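Local coordinates for protein tartrate dehydrogenase/decarboxylase (Pseudomonas putida, PDB 3FLK) that oxidises tartrate to oxaloglycolate with NAD(+), converts meso-tartrate to D-glycerate and oxidatively decarboxylates D-malate to pyruvate, with magnesium or manganese as cofactor, at residues D129-V133 against F238-A243; V168-L172 against Y202-T207. The protein carries 1 engineered substitution. All coordinates share one frame; numbering follows the deposited sequence.

Interaction 1: residues D129-V133 against F238-A243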
ATOM      1  N   ASP A 129     -12.742  12.884  -2.964  1.00 22.60           N
ATOM      2  CA  ASP A 129     -12.504  13.674  -4.167  1.00 21.66           C
ATOM      3  C   ASP A 129     -11.077  14.210  -4.152  1.00 20.70           C
ATOM      4  O   ASP A 129     -10.813  15.305  -3.647  1.00 20.43           O
ATOM      5  CB  ASP A 129     -13.518  14.820  -4.281  1.00 22.03           C
ATOM      6  CG  ASP A 129     -13.690  15.324  -5.713  1.00 23.15           C
ATOM      7  OD1 ASP A 129     -12.837  15.031  -6.583  1.00 23.59           O
ATOM      8  OD2 ASP A 129     -14.695  16.025  -5.969  1.00 25.16           O
ATOM      9  N   PHE A 130     -10.156  13.420  -4.693  1.00 19.36           N
ATOM     10  CA  PHE A 130      -8.754  13.821  -4.747  1.00 18.27           C
ATOM     11  C   PHE A 130      -8.041  13.322  -6.002  1.00 17.42           C
ATOM     12  O   PHE A 130      -8.619  12.584  -6.806  1.00 17.11           O
ATOM     13  CB  PHE A 130      -8.006  13.433  -3.455  1.00 18.32           C
ATOM     14  CG  PHE A 130      -7.981  11.954  -3.166  1.00 18.37           C
ATOM     15  CD1 PHE A 130      -6.975  11.144  -3.687  1.00 18.33           C
ATOM     16  CD2 PHE A 130      -8.942  11.378  -2.338  1.00 18.47           C
ATOM     17  CE1 PHE A 130      -6.940   9.781  -3.410  1.00 18.41           C
ATOM     18  CE2 PHE A 130      -8.918  10.014  -2.051  1.00 18.67           C
ATOM     19  CZ  PHE A 130      -7.913   9.213  -2.590  1.00 18.71           C
ATOM     20  N   VAL A 131      -6.794  13.749  -6.173  1.00 16.29           N
ATOM     21  CA  VAL A 131      -6.001  13.362  -7.329  1.00 15.47           C
ATOM     22  C   VAL A 131      -4.627  12.837  -6.900  1.00 14.87           C
ATOM     23  O   VAL A 131      -3.920  13.468  -6.108  1.00 14.39           O
ATOM     24  CB  VAL A 131      -5.900  14.516  -8.377  1.00 15.68           C
ATOM     25  CG1 VAL A 131      -5.305  15.784  -7.766  1.00 16.00           C
ATOM     26  CG2 VAL A 131      -5.112  14.085  -9.612  1.00 15.59           C
ATOM     27  N   VAL A 132      -4.278  11.660  -7.411  1.00 14.01           N
ATOM     28  CA  VAL A 132      -2.952  11.095  -7.205  1.00 13.28           C
ATOM     29  C   VAL A 132      -2.042  11.547  -8.342  1.00 12.91           C
ATOM     30  O   VAL A 132      -2.361  11.364  -9.518  1.00 12.80           O
ATOM     31  CB  VAL A 132      -2.994   9.549  -7.113  1.00 13.24           C
ATOM     32  CG1 VAL A 132      -1.582   8.959  -7.026  1.00 13.09           C
ATOM     33  CG2 VAL A 132      -3.839   9.112  -5.922  1.00 13.12           C
ATOM     34  N   VAL A 133      -0.925  12.167  -7.971  1.00 12.52           N
ATOM     35  CA  VAL A 133       0.106  12.582  -8.911  1.00 12.21           C
ATOM     36  C   VAL A 133       1.280  11.627  -8.702  1.00 12.28           C
ATOM     37  O   VAL A 133       1.979  11.692  -7.687  1.00 11.93           O
ATOM     38  CB  VAL A 133       0.531  14.062  -8.684  1.00 12.33           C
ATOM     39  CG1 VAL A 133       1.625  14.476  -9.660  1.00 11.79           C
ATOM     40  CG2 VAL A 133      -0.676  14.995  -8.815  1.00 12.20           C
ATOM     41  N   PHE A 238      -7.778  14.593   1.943  1.00 16.48           N
ATOM     42  CA  PHE A 238      -6.883  14.619   0.787  1.00 16.26           C
ATOM     43  C   PHE A 238      -7.423  15.419  -0.389  1.00 16.31           C
ATOM     44  O   PHE A 238      -8.629  15.423  -0.652  1.00 16.30           O
ATOM     45  CB  PHE A 238      -6.513  13.190   0.368  1.00 16.14           C
ATOM     46  CG  PHE A 238      -5.952  12.370   1.492  1.00 15.68           C
ATOM     47  CD1 PHE A 238      -4.661  12.601   1.962  1.00 15.19           C
ATOM     48  CD2 PHE A 238      -6.725  11.390   2.107  1.00 15.41           C
ATOM     49  CE1 PHE A 238      -4.144  11.862   3.017  1.00 15.02           C
ATOM     50  CE2 PHE A 238      -6.217  10.640   3.164  1.00 15.28           C
ATOM     51  CZ  PHE A 238      -4.923  10.878   3.619  1.00 15.89           C
ATOM     52  N   ASP A 239      -6.515  16.104  -1.080  1.00 16.23           N
ATOM     53  CA  ASP A 239      -6.841  16.801  -2.322  1.00 16.20           C
ATOM     54  C   ASP A 239      -5.851  16.450  -3.427  1.00 15.72           C
ATOM     55  O   ASP A 239      -6.239  15.902  -4.459  1.00 15.92           O
ATOM     56  CB  ASP A 239      -6.896  18.315  -2.117  1.00 16.60           C
ATOM     57  CG  ASP A 239      -7.562  19.031  -3.281  1.00 18.20           C
ATOM     58  OD1 ASP A 239      -8.763  18.783  -3.528  1.00 20.44           O
ATOM     59  OD2 ASP A 239      -6.885  19.830  -3.957  1.00 20.09           O
ATOM     60  N   VAL A 240      -4.580  16.789  -3.221  1.00 14.91           N
ATOM     61  CA  VAL A 240      -3.511  16.373  -4.132  1.00 14.33           C
ATOM     62  C   VAL A 240      -2.558  15.462  -3.364  1.00 13.94           C
ATOM     63  O   VAL A 240      -2.024  15.852  -2.323  1.00 13.74           O
ATOM     64  CB  VAL A 240      -2.741  17.581  -4.729  1.00 14.30           C
ATOM     65  CG1 VAL A 240      -1.566  17.116  -5.588  1.00 13.94           C
ATOM     66  CG2 VAL A 240      -3.671  18.464  -5.551  1.00 14.54           C
ATOM     67  N   VAL A 241      -2.376  14.245  -3.867  1.00 13.39           N
ATOM     68  CA  VAL A 241      -1.456  13.283  -3.262  1.00 12.76           C
ATOM     69  C   VAL A 241      -0.321  12.993  -4.241  1.00 12.59           C
ATOM     70  O   VAL A 241      -0.547  12.463  -5.331  1.00 12.60           O
ATOM     71  CB  VAL A 241      -2.171  11.970  -2.835  1.00 12.99           C
ATOM     72  CG1 VAL A 241      -1.206  11.035  -2.109  1.00 12.74           C
ATOM     73  CG2 VAL A 241      -3.374  12.272  -1.944  1.00 12.42           C
ATOM     74  N   VAL A 242       0.896  13.363  -3.852  1.00 11.99           N
ATOM     75  CA  VAL A 242       2.074  13.152  -4.688  1.00 11.59           C
ATOM     76  C   VAL A 242       2.892  11.975  -4.149  1.00 11.65           C
ATOM     77  O   VAL A 242       3.089  11.841  -2.937  1.00 11.49           O
ATOM     78  CB  VAL A 242       2.920  14.458  -4.855  1.00 11.57           C
ATOM     79  CG1 VAL A 242       3.512  14.933  -3.522  1.00 10.86           C
ATOM     80  CG2 VAL A 242       4.006  14.288  -5.924  1.00 11.49           C
ATOM     81  N   ALA A 243       3.344  11.113  -5.056  1.00 11.62           N
ATOM     82  CA  ALA A 243       3.971   9.850  -4.669  1.00 11.89           C
ATOM     83  C   ALA A 243       4.952   9.338  -5.716  1.00 11.97           C
ATOM     84  O   ALA A 243       4.886   9.722  -6.887  1.00 12.07           O
ATOM     85  CB  ALA A 243       2.894   8.794  -4.387  1.00 11.74           C
TER
HETATM   86  O   HOH W   1     -11.024  13.726  -0.485  1.00 15.46           O
HETATM   87  O   HOH W   2     -10.815  17.487  -2.090  1.00 31.69           O

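Interaction 2: residues V168-L172 against Y202-T207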
ATOM      1  N   VAL A 168      12.658  13.937  -9.448  1.00 14.00           N
ATOM      2  CA  VAL A 168      11.956  14.225  -8.203  1.00 13.60           C
ATOM      3  C   VAL A 168      11.395  15.656  -8.207  1.00 13.61           C
ATOM      4  O   VAL A 168      10.218  15.865  -7.898  1.00 13.10           O
ATOM      5  CB  VAL A 168      12.845  13.948  -6.956  1.00 13.74           C
ATOM      6  CG1 VAL A 168      12.234  14.545  -5.699  1.00 13.19           C
ATOM      7  CG2 VAL A 168      13.059  12.437  -6.776  1.00 13.28           C
ATOM      8  N   ASP A 169      12.228  16.627  -8.580  1.00 13.51           N
ATOM      9  CA  ASP A 169      11.802  18.030  -8.609  1.00 13.79           C
ATOM     10  C   ASP A 169      10.620  18.284  -9.546  1.00 13.50           C
ATOM     11  O   ASP A 169       9.690  19.000  -9.182  1.00 13.43           O
ATOM     12  CB  ASP A 169      12.971  18.957  -8.968  1.00 14.00           C
ATOM     13  CG  ASP A 169      13.901  19.214  -7.790  1.00 14.75           C
ATOM     14  OD1 ASP A 169      13.663  18.664  -6.693  1.00 16.19           O
ATOM     15  OD2 ASP A 169      14.875  19.979  -7.963  1.00 16.27           O
ATOM     16  N   ARG A 170      10.655  17.688 -10.735  1.00 13.25           N
ATOM     17  CA  ARG A 170       9.626  17.936 -11.746  1.00 13.15           C
ATOM     18  C   ARG A 170       8.249  17.355 -11.398  1.00 12.87           C
ATOM     19  O   ARG A 170       7.228  17.954 -11.734  1.00 12.73           O
ATOM     20  CB  ARG A 170      10.088  17.506 -13.145  1.00 13.28           C
ATOM     21  CG  ARG A 170      10.290  16.012 -13.342  1.00 13.24           C
ATOM     22  CD  ARG A 170      10.799  15.730 -14.743  1.00 13.65           C
ATOM     23  NE  ARG A 170      10.957  14.299 -14.991  1.00 14.11           N
ATOM     24  CZ  ARG A 170      11.309  13.772 -16.160  1.00 14.86           C
ATOM     25  NH1 ARG A 170      11.537  14.550 -17.214  1.00 14.70           N
ATOM     26  NH2 ARG A 170      11.425  12.456 -16.275  1.00 15.23           N
ATOM     27  N   ILE A 171       8.217  16.204 -10.727  1.00 12.33           N
ATOM     28  CA  ILE A 171       6.943  15.642 -10.267  1.00 12.03           C
ATOM     29  C   ILE A 171       6.375  16.451  -9.094  1.00 12.02           C
ATOM     30  O   ILE A 171       5.167  16.684  -9.027  1.00 11.56           O
ATOM     31  CB  ILE A 171       7.021  14.104  -9.950  1.00 11.89           C
ATOM     32  CG1 ILE A 171       5.616  13.491  -9.839  1.00 11.92           C
ATOM     33  CG2 ILE A 171       7.842  13.817  -8.692  1.00 11.66           C
ATOM     34  CD1 ILE A 171       4.871  13.394 -11.171  1.00 12.12           C
ATOM     35  N   LEU A 172       7.254  16.891  -8.194  1.00 12.09           N
ATOM     36  CA  LEU A 172       6.854  17.716  -7.053  1.00 12.46           C
ATOM     37  C   LEU A 172       6.335  19.071  -7.521  1.00 12.65           C
ATOM     38  O   LEU A 172       5.324  19.562  -7.013  1.00 12.68           O
ATOM     39  CB  LEU A 172       8.016  17.901  -6.068  1.00 12.61           C
ATOM     40  CG  LEU A 172       8.457  16.681  -5.249  1.00 12.94           C
ATOM     41  CD1 LEU A 172       9.765  16.975  -4.533  1.00 13.18           C
ATOM     42  CD2 LEU A 172       7.382  16.225  -4.261  1.00 13.03           C
ATOM     43  N   TYR A 202      15.622  11.660   1.139  1.00 15.25           N
ATOM     44  CA  TYR A 202      15.926  12.540   0.017  1.00 15.04           C
ATOM     45  C   TYR A 202      14.663  13.126  -0.626  1.00 14.92           C
ATOM     46  O   TYR A 202      14.607  14.324  -0.912  1.00 14.69           O
ATOM     47  CB  TYR A 202      16.767  11.810  -1.032  1.00 15.03           C
ATOM     48  CG  TYR A 202      17.064  12.661  -2.241  1.00 15.34           C
ATOM     49  CD1 TYR A 202      18.019  13.678  -2.183  1.00 15.28           C
ATOM     50  CD2 TYR A 202      16.378  12.462  -3.440  1.00 15.38           C
ATOM     51  CE1 TYR A 202      18.286  14.470  -3.291  1.00 15.50           C
ATOM     52  CE2 TYR A 202      16.641  13.249  -4.554  1.00 15.88           C
ATOM     53  CZ  TYR A 202      17.595  14.248  -4.471  1.00 15.47           C
ATOM     54  OH  TYR A 202      17.855  15.027  -5.571  1.00 15.08           O
ATOM     55  N   TRP A 203      13.669  12.271  -0.860  1.00 14.77           N
ATOM     56  CA  TRP A 203      12.362  12.695  -1.369  1.00 14.77           C
ATOM     57  C   TRP A 203      11.756  13.762  -0.453  1.00 14.68           C
ATOM     58  O   TRP A 203      11.277  14.789  -0.931  1.00 14.52           O
ATOM     59  CB  TRP A 203      11.438  11.478  -1.521  1.00 14.90           C
ATOM     60  CG  TRP A 203       9.991  11.774  -1.863  1.00 15.03           C
ATOM     61  CD1 TRP A 203       8.969  12.007  -0.980  1.00 15.32           C
ATOM     62  CD2 TRP A 203       9.406  11.824  -3.169  1.00 14.98           C
ATOM     63  NE1 TRP A 203       7.793  12.211  -1.656  1.00 15.33           N
ATOM     64  CE2 TRP A 203       8.030  12.107  -3.001  1.00 15.00           C
ATOM     65  CE3 TRP A 203       9.910  11.669  -4.467  1.00 15.90           C
ATOM     66  CZ2 TRP A 203       7.151  12.241  -4.084  1.00 14.99           C
ATOM     67  CZ3 TRP A 203       9.032  11.800  -5.546  1.00 15.96           C
ATOM     68  CH2 TRP A 203       7.668  12.083  -5.343  1.00 15.46           C
ATOM     69  N   ASP A 204      11.810  13.522   0.858  1.00 14.76           N
ATOM     70  CA  ASP A 204      11.359  14.492   1.865  1.00 15.14           C
ATOM     71  C   ASP A 204      12.111  15.824   1.776  1.00 15.31           C
ATOM     72  O   ASP A 204      11.500  16.892   1.853  1.00 15.21           O
ATOM     73  CB  ASP A 204      11.500  13.916   3.277  1.00 15.15           C
ATOM     74  CG  ASP A 204      10.556  12.753   3.545  1.00 15.84           C
ATOM     75  OD1 ASP A 204       9.785  12.370   2.638  1.00 15.79           O
ATOM     76  OD2 ASP A 204      10.585  12.224   4.675  1.00 16.17           O
ATOM     77  N   LYS A 205      13.431  15.748   1.615  1.00 15.63           N
ATOM     78  CA  LYS A 205      14.280  16.935   1.498  1.00 16.06           C
ATOM     79  C   LYS A 205      13.890  17.787   0.288  1.00 15.96           C
ATOM     80  O   LYS A 205      13.780  19.012   0.392  1.00 15.90           O
ATOM     81  CB  LYS A 205      15.754  16.526   1.416  1.00 16.14           C
ATOM     82  CG  LYS A 205      16.739  17.622   1.767  1.00 17.80           C
ATOM     83  CD  LYS A 205      18.164  17.086   1.761  1.00 20.24           C
ATOM     84  CE  LYS A 205      19.157  18.139   2.226  1.00 21.56           C
ATOM     85  NZ  LYS A 205      20.511  17.549   2.447  1.00 22.55           N
ATOM     86  N   ARG A 206      13.671  17.136  -0.853  1.00 15.77           N
ATOM     87  CA  ARG A 206      13.261  17.840  -2.068  1.00 15.80           C
ATOM     88  C   ARG A 206      11.831  18.386  -1.972  1.00 15.93           C
ATOM     89  O   ARG A 206      11.528  19.429  -2.549  1.00 15.70           O
ATOM     90  CB  ARG A 206      13.414  16.953  -3.311  1.00 15.77           C
ATOM     91  CG  ARG A 206      14.843  16.465  -3.613  1.00 15.95           C
ATOM     92  CD  ARG A 206      15.891  17.583  -3.537  1.00 16.52           C
ATOM     93  NE  ARG A 206      15.656  18.651  -4.509  1.00 17.23           N
ATOM     94  CZ  ARG A 206      16.203  19.864  -4.446  1.00 17.96           C
ATOM     95  NH1 ARG A 206      17.023  20.185  -3.450  1.00 17.27           N
ATOM     96  NH2 ARG A 206      15.920  20.764  -5.379  1.00 18.11           N
ATOM     97  N   THR A 207      10.966  17.675  -1.250  1.00 16.22           N
ATOM     98  CA  THR A 207       9.587  18.119  -1.016  1.00 16.80           C
ATOM     99  C   THR A 207       9.579  19.412  -0.198  1.00 17.39           C
ATOM    100  O   THR A 207       8.905  20.377  -0.564  1.00 17.11           O
ATOM    101  CB  THR A 207       8.733  17.030  -0.320  1.00 16.69           C
ATOM    102  OG1 THR A 207       8.836  15.800  -1.046  1.00 16.33           O
ATOM    103  CG2 THR A 207       7.269  17.445  -0.265  1.00 16.77           C
TER
HETATM  104  O   HOH W   3      12.534  20.312  -4.841  1.00 17.84           O

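Interaction 1: residues D129-V133 against F238-A243
The F130 ring is met at a slant by two aliphatic carbons: the CB methylene of F238 lies 4.0 Å from F130 CG, and the CG2 methyl of V241 lies 4.2 Å from F130 CD1. F130 CG sits between its own backbone N and carbonyl carbon (chi1 61°), which sets the ring alongside the F238 side chain, the two pointing the same way. F231 brings a third ring to both phenylalanines, at a steep inclination in each case. On the sheet face away from these rings lie the valines V131, V133, V240 and V242, where V131 CG1 packs 3.8 Å from V240 CG2 and the V240 CG1 methyl reaches diagonally to V133.

The backbone evidence is a parallel ladder, begun by the loop residue D239 and continued by strand 240-243, with the short strand axes 17° apart. V131 N donates to D239 O at 2.8 Å, V241 N to V131 O at 2.8 Å, V133 N to V241 O at 2.7 Å, and A243 N to V133 O at 3.0 Å. The four bonds alternate in direction between the strands and fix the register V131-V240, V132-V241, V133-V242. At the entrance to the ladder a water bridges D129 O and D239 OD1, while D239 OD2 is engaged by R182 in a salt bridge.

Strand 129-135 thus lies between antiparallel strand 105-111, bonded through F130 and V132, and parallel strand 240-243, whose other side pairs with strand 186-191; helix 165-181 packs on the face carrying V131, V133 and V242.

Interaction 2: residues V168-L172 against Y202-T207
D169 and R206 meet edge to edge: the guanidinium presents its side, with NE 3.0 Å from D169 OD1 and NH2 2.9 Å from D169 OD2. Each carboxylate oxygen uses its syn lone pair, and the two planes are turned 33° apart, so the fork is twisted rather than coplanar. The arginine chain bends at chi2 and again at chi3 (-62°), bringing NE as well as NH2 to the acid, and its CG rests over one face of the Y202 ring. A water 2.7 Å from D169 OD1 also donates to R206 O. Replacing R206 with an alanine would probably leave D169 without its charged partner and open a gap beside V168 and the Y202 face.

Beneath the salt bridge the contact is apolar. V168 CG1 presses 3.6 Å from R206 CB and also approaches the six-membered ring of W203. Further along, I171 CG2 comes obliquely to W203 CH2 at 3.8 Å. L172 CD2 lies over one indole face, 4.0 Å above its plane, and T207 OG1 stands above that same face. This hydroxyl is fixed by donating to W203 O at 2.6 Å, from above the carbonyl plane. S189 holds W203 NE1, and Y202 OH is hydrogen-bonded to E155 OE1 of the second subunit.

The short helix axes pass 10.0 Å apart at 53°. The two helices pack on one another at an inclined angle over the same face of the sheet, as in alpha/beta folds: helix 165-181 leads into strand 186-191, and helix 199-211 is the crossover of the beta-alpha-beta unit joining that strand to parallel neighbour 218-223.

In the fold
The centres of interactions 1 and 2 are 15 Å apart, yet the two share one hydrophobic layer: V133 CG1 meets I171 CD1 at 3.7 Å, A243 C meets W203 CH2 at 3.9 Å, and V242 CG1 meets L172 CD2 at 4.1 Å. The helix pair of interaction 2 therefore sits directly on the C-terminal part of the strand pair of interaction 1. The sheet contact is the nearer to the active site: the V132 side chain is about 8 Å from that of D249, an oxalate-pocket residue that probably also binds metal, and about 10 Å from oxalate itself. From interaction 2, the I171 side chain is about 13 Å from oxalate and that of W203 about 14 Å from NADH.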